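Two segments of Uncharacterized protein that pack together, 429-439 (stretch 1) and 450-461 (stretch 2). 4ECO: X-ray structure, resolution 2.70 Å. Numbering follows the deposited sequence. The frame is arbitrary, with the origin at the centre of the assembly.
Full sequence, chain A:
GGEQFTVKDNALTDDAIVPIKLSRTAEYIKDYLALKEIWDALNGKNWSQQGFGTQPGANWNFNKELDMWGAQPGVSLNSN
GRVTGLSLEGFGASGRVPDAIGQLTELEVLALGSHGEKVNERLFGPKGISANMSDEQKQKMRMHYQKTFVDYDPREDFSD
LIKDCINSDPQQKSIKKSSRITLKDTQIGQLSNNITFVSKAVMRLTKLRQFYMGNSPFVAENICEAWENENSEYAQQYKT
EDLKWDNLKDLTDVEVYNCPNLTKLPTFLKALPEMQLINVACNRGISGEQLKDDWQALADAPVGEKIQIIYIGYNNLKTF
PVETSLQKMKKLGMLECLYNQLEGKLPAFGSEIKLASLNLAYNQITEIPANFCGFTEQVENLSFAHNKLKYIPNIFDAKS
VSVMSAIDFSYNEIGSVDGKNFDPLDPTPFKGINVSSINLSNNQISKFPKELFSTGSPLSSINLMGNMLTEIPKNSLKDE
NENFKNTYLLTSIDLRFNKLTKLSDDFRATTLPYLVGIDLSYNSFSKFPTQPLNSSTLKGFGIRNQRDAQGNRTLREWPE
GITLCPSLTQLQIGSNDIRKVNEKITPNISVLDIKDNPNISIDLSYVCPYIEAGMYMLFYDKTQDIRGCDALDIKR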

# COMPACT_ATOMS: atom_id res chain seq x y z
N PRO A 429 30.22 -4.62 -2.29
CA PRO A 429 29.69 -4.38 -3.65
C PRO A 429 28.22 -4.76 -3.72
O PRO A 429 27.78 -5.66 -2.99
CB PRO A 429 30.57 -5.23 -4.57
CG PRO A 429 31.26 -6.20 -3.68
CD PRO A 429 31.13 -5.79 -2.25
N PHE A 430 27.45 -4.04 -4.56
CA PHE A 430 26.01 -4.24 -4.75
C PHE A 430 25.71 -5.71 -5.03
O PHE A 430 26.33 -6.30 -5.92
CB PHE A 430 25.47 -3.34 -5.87
CG PHE A 430 23.96 -3.28 -5.97
CD1 PHE A 430 23.21 -2.67 -4.99
CD2 PHE A 430 23.31 -3.79 -7.08
CE1 PHE A 430 21.81 -2.61 -5.09
CE2 PHE A 430 21.93 -3.72 -7.19
CZ PHE A 430 21.18 -3.14 -6.18
N LYS A 431 24.84 -6.30 -4.21
CA LYS A 431 24.49 -7.72 -4.21
C LYS A 431 23.25 -7.98 -5.06
O LYS A 431 22.72 -9.09 -5.02
CB LYS A 431 24.29 -8.20 -2.76
N GLY A 432 22.79 -6.96 -5.79
CA GLY A 432 21.60 -7.08 -6.64
C GLY A 432 20.31 -7.14 -5.85
O GLY A 432 20.31 -6.93 -4.64
N ILE A 433 19.20 -7.37 -6.55
CA ILE A 433 17.86 -7.44 -5.93
C ILE A 433 17.13 -8.67 -6.44
O ILE A 433 17.04 -8.88 -7.65
CB ILE A 433 17.00 -6.16 -6.18
CG1 ILE A 433 17.81 -4.85 -6.05
CG2 ILE A 433 15.75 -6.15 -5.26
CD1 ILE A 433 17.02 -3.57 -6.27
N ASN A 434 16.58 -9.46 -5.51
CA ASN A 434 15.78 -10.66 -5.75
C ASN A 434 14.34 -10.25 -6.01
O ASN A 434 13.46 -10.46 -5.17
CB ASN A 434 15.89 -11.60 -4.54
CG ASN A 434 15.55 -10.95 -3.22
OD1 ASN A 434 16.05 -9.86 -2.87
ND2 ASN A 434 14.66 -11.58 -2.46
N VAL A 435 14.10 -9.62 -7.18
CA VAL A 435 12.77 -9.10 -7.54
C VAL A 435 12.53 -9.26 -9.04
O VAL A 435 13.47 -9.20 -9.82
CB VAL A 435 12.60 -7.62 -7.07
CG1 VAL A 435 13.51 -6.65 -7.83
CG2 VAL A 435 11.15 -7.18 -7.16
N SER A 436 11.27 -9.47 -9.43
CA SER A 436 10.84 -9.63 -10.82
C SER A 436 10.67 -8.26 -11.51
O SER A 436 10.98 -8.15 -12.70
CB SER A 436 9.53 -10.43 -10.90
OG SER A 436 9.64 -11.70 -10.27
N SER A 437 10.20 -7.23 -10.78
CA SER A 437 9.98 -5.91 -11.39
C SER A 437 10.59 -4.77 -10.58
O SER A 437 10.43 -4.71 -9.36
CB SER A 437 8.48 -5.66 -11.58
OG SER A 437 8.21 -4.47 -12.32
N ILE A 438 11.27 -3.83 -11.26
CA ILE A 438 11.86 -2.69 -10.57
C ILE A 438 11.30 -1.42 -11.23
O ILE A 438 11.29 -1.28 -12.45
CB ILE A 438 13.43 -2.71 -10.47
CG1 ILE A 438 13.95 -1.58 -9.57
CG2 ILE A 438 14.13 -2.76 -11.81
CD1 ILE A 438 15.28 -1.79 -8.99
N ASN A 439 10.78 -0.53 -10.39
CA ASN A 439 10.22 0.73 -10.86
C ASN A 439 11.18 1.82 -10.48
O ASN A 439 11.25 2.20 -9.31
CB ASN A 439 8.82 0.97 -10.30
CG ASN A 439 8.13 2.19 -10.88
OD1 ASN A 439 8.73 3.08 -11.50
ND2 ASN A 439 6.83 2.26 -10.68
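Stretch 2 450-461: KELFSTGSPLSS

Stretch 2 runs in the same direction as stretch 1: CA pairing advances from G432 with T455 (5.1 Å between CA atoms), through I433 with S457 and S436 with L459, to S437 with S461 (4.8 Å between CA atoms). Its conformation changes along the way, from a short helix including residues 451-454, through a Schellman turn in which G456 has positive phi (77°), to an extended end at S461.

F430, with chi1 t, directs its CA-to-CB bond toward stretch 2. F430 CE2 lies 3.9 Å from L452 CD2, and F430 CD2 lies 3.9 Å from E451 O, both near the ring plane at its edge. The carbonyl O of F430 lies 3.1 Å from T455 CG2.

At G432 the fit is tight: G432 CA is 3.2 Å from T455 OG1, and an ideal CB would come within 2.4 Å of that same OG1, so a side chain there would clash. Phi of 72° also favours glycine.

I433 N donates to S457 OG at 3.0 Å and 177°, nearly linear. Because S457 OG itself donates to L452 O (2.7 Å), this hydroxyl links the I433 backbone to the L452 carbonyl, within the helix. I433 CD1 packs on L452 CD2 at 4.0 Å, while I433 O lies 3.3 Å from P458 CD.

V435 turns its CB away, yet V435 CG1 reaches L459 CD2 at 3.9 Å. The chain corners at S436, whose O accepts from S460 N (2.8 Å, 151°) and S461 N (3.2 Å, 153°). The O of water 1 lies 3.0 Å from S436 OG and donates to P458 O at a short 2.4 Å.

Beyond the corner, S437 and S461 form a parallel bridge. On the same face, S437 OG and S461 OG are hydrogen-bonded at 2.8 Å. I438 N donates to S461 O at 3.2 Å. I438 CG2 contacts L459 CD2 at 3.7 Å; N439 makes no contact with stretch 2.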

# COMPACT_ATOMS: atom_id res chain seq x y z
N LYS A 450 23.51 -1.11 -14.91
CA LYS A 450 24.08 -2.39 -15.34
C LYS A 450 24.25 -3.36 -14.17
O LYS A 450 24.04 -4.57 -14.35
CB LYS A 450 25.45 -2.17 -16.03
CG LYS A 450 26.13 -3.46 -16.51
CD LYS A 450 27.43 -3.25 -17.31
CE LYS A 450 28.12 -4.57 -17.57
NZ LYS A 450 29.17 -4.47 -18.61
N GLU A 451 24.62 -2.85 -12.99
CA GLU A 451 24.87 -3.64 -11.79
C GLU A 451 23.62 -4.45 -11.35
O GLU A 451 23.76 -5.40 -10.60
CB GLU A 451 25.37 -2.75 -10.65
CG GLU A 451 26.70 -2.05 -10.94
CD GLU A 451 26.67 -0.71 -11.65
OE1 GLU A 451 25.59 -0.24 -12.07
OE2 GLU A 451 27.77 -0.11 -11.77
N LEU A 452 22.42 -4.12 -11.85
CA LEU A 452 21.23 -4.89 -11.53
C LEU A 452 21.28 -6.22 -12.24
O LEU A 452 20.91 -7.25 -11.68
CB LEU A 452 19.95 -4.13 -11.95
CG LEU A 452 19.48 -2.98 -11.06
CD1 LEU A 452 18.38 -2.21 -11.75
CD2 LEU A 452 18.98 -3.49 -9.72
N PHE A 453 21.80 -6.19 -13.47
CA PHE A 453 21.91 -7.31 -14.39
C PHE A 453 23.21 -8.10 -14.15
O PHE A 453 23.15 -9.33 -14.14
CB PHE A 453 21.81 -6.80 -15.84
CG PHE A 453 20.48 -6.10 -16.07
CD1 PHE A 453 19.31 -6.83 -16.28
CD2 PHE A 453 20.38 -4.71 -15.95
CE1 PHE A 453 18.08 -6.18 -16.41
CE2 PHE A 453 19.14 -4.07 -16.07
CZ PHE A 453 18.00 -4.81 -16.29
N SER A 454 24.35 -7.42 -13.92
CA SER A 454 25.61 -8.13 -13.67
C SER A 454 25.54 -8.98 -12.38
O SER A 454 26.14 -10.03 -12.33
CB SER A 454 26.82 -7.19 -13.63
OG SER A 454 26.82 -6.30 -12.53
N THR A 455 24.73 -8.58 -11.40
CA THR A 455 24.56 -9.34 -10.15
C THR A 455 23.55 -10.49 -10.30
O THR A 455 23.42 -11.31 -9.38
CB THR A 455 24.13 -8.42 -9.02
OG1 THR A 455 22.96 -7.72 -9.43
CG2 THR A 455 25.23 -7.46 -8.63
N GLY A 456 22.86 -10.54 -11.44
CA GLY A 456 21.90 -11.57 -11.78
C GLY A 456 20.56 -11.42 -11.10
O GLY A 456 20.01 -12.41 -10.59
N SER A 457 20.01 -10.21 -11.09
CA SER A 457 18.69 -9.96 -10.51
C SER A 457 17.66 -10.62 -11.43
O SER A 457 17.82 -10.56 -12.66
CB SER A 457 18.43 -8.47 -10.33
OG SER A 457 19.43 -7.89 -9.50
N PRO A 458 16.67 -11.37 -10.88
CA PRO A 458 15.73 -12.09 -11.75
C PRO A 458 14.66 -11.16 -12.32
O PRO A 458 13.46 -11.46 -12.27
CB PRO A 458 15.15 -13.16 -10.82
CG PRO A 458 15.23 -12.57 -9.47
CD PRO A 458 16.38 -11.61 -9.45
N LEU A 459 15.09 -10.05 -12.90
CA LEU A 459 14.21 -9.02 -13.45
C LEU A 459 13.55 -9.43 -14.77
O LEU A 459 14.23 -9.68 -15.76
CB LEU A 459 14.98 -7.71 -13.66
CG LEU A 459 15.41 -7.01 -12.40
CD1 LEU A 459 16.46 -5.98 -12.72
CD2 LEU A 459 14.23 -6.42 -11.66
N SER A 460 12.22 -9.46 -14.78
CA SER A 460 11.43 -9.72 -15.96
C SER A 460 10.93 -8.37 -16.57
O SER A 460 10.57 -8.32 -17.75
CB SER A 460 10.27 -10.68 -15.67
OG SER A 460 9.43 -10.26 -14.61
N SER A 461 10.91 -7.29 -15.77
CA SER A 461 10.48 -5.96 -16.21
C SER A 461 11.20 -4.85 -15.45
O SER A 461 11.46 -4.97 -14.25
CB SER A 461 8.98 -5.79 -16.05
OG SER A 461 8.60 -5.83 -14.69
O HOH W 1 11.75 -13.14 -11.80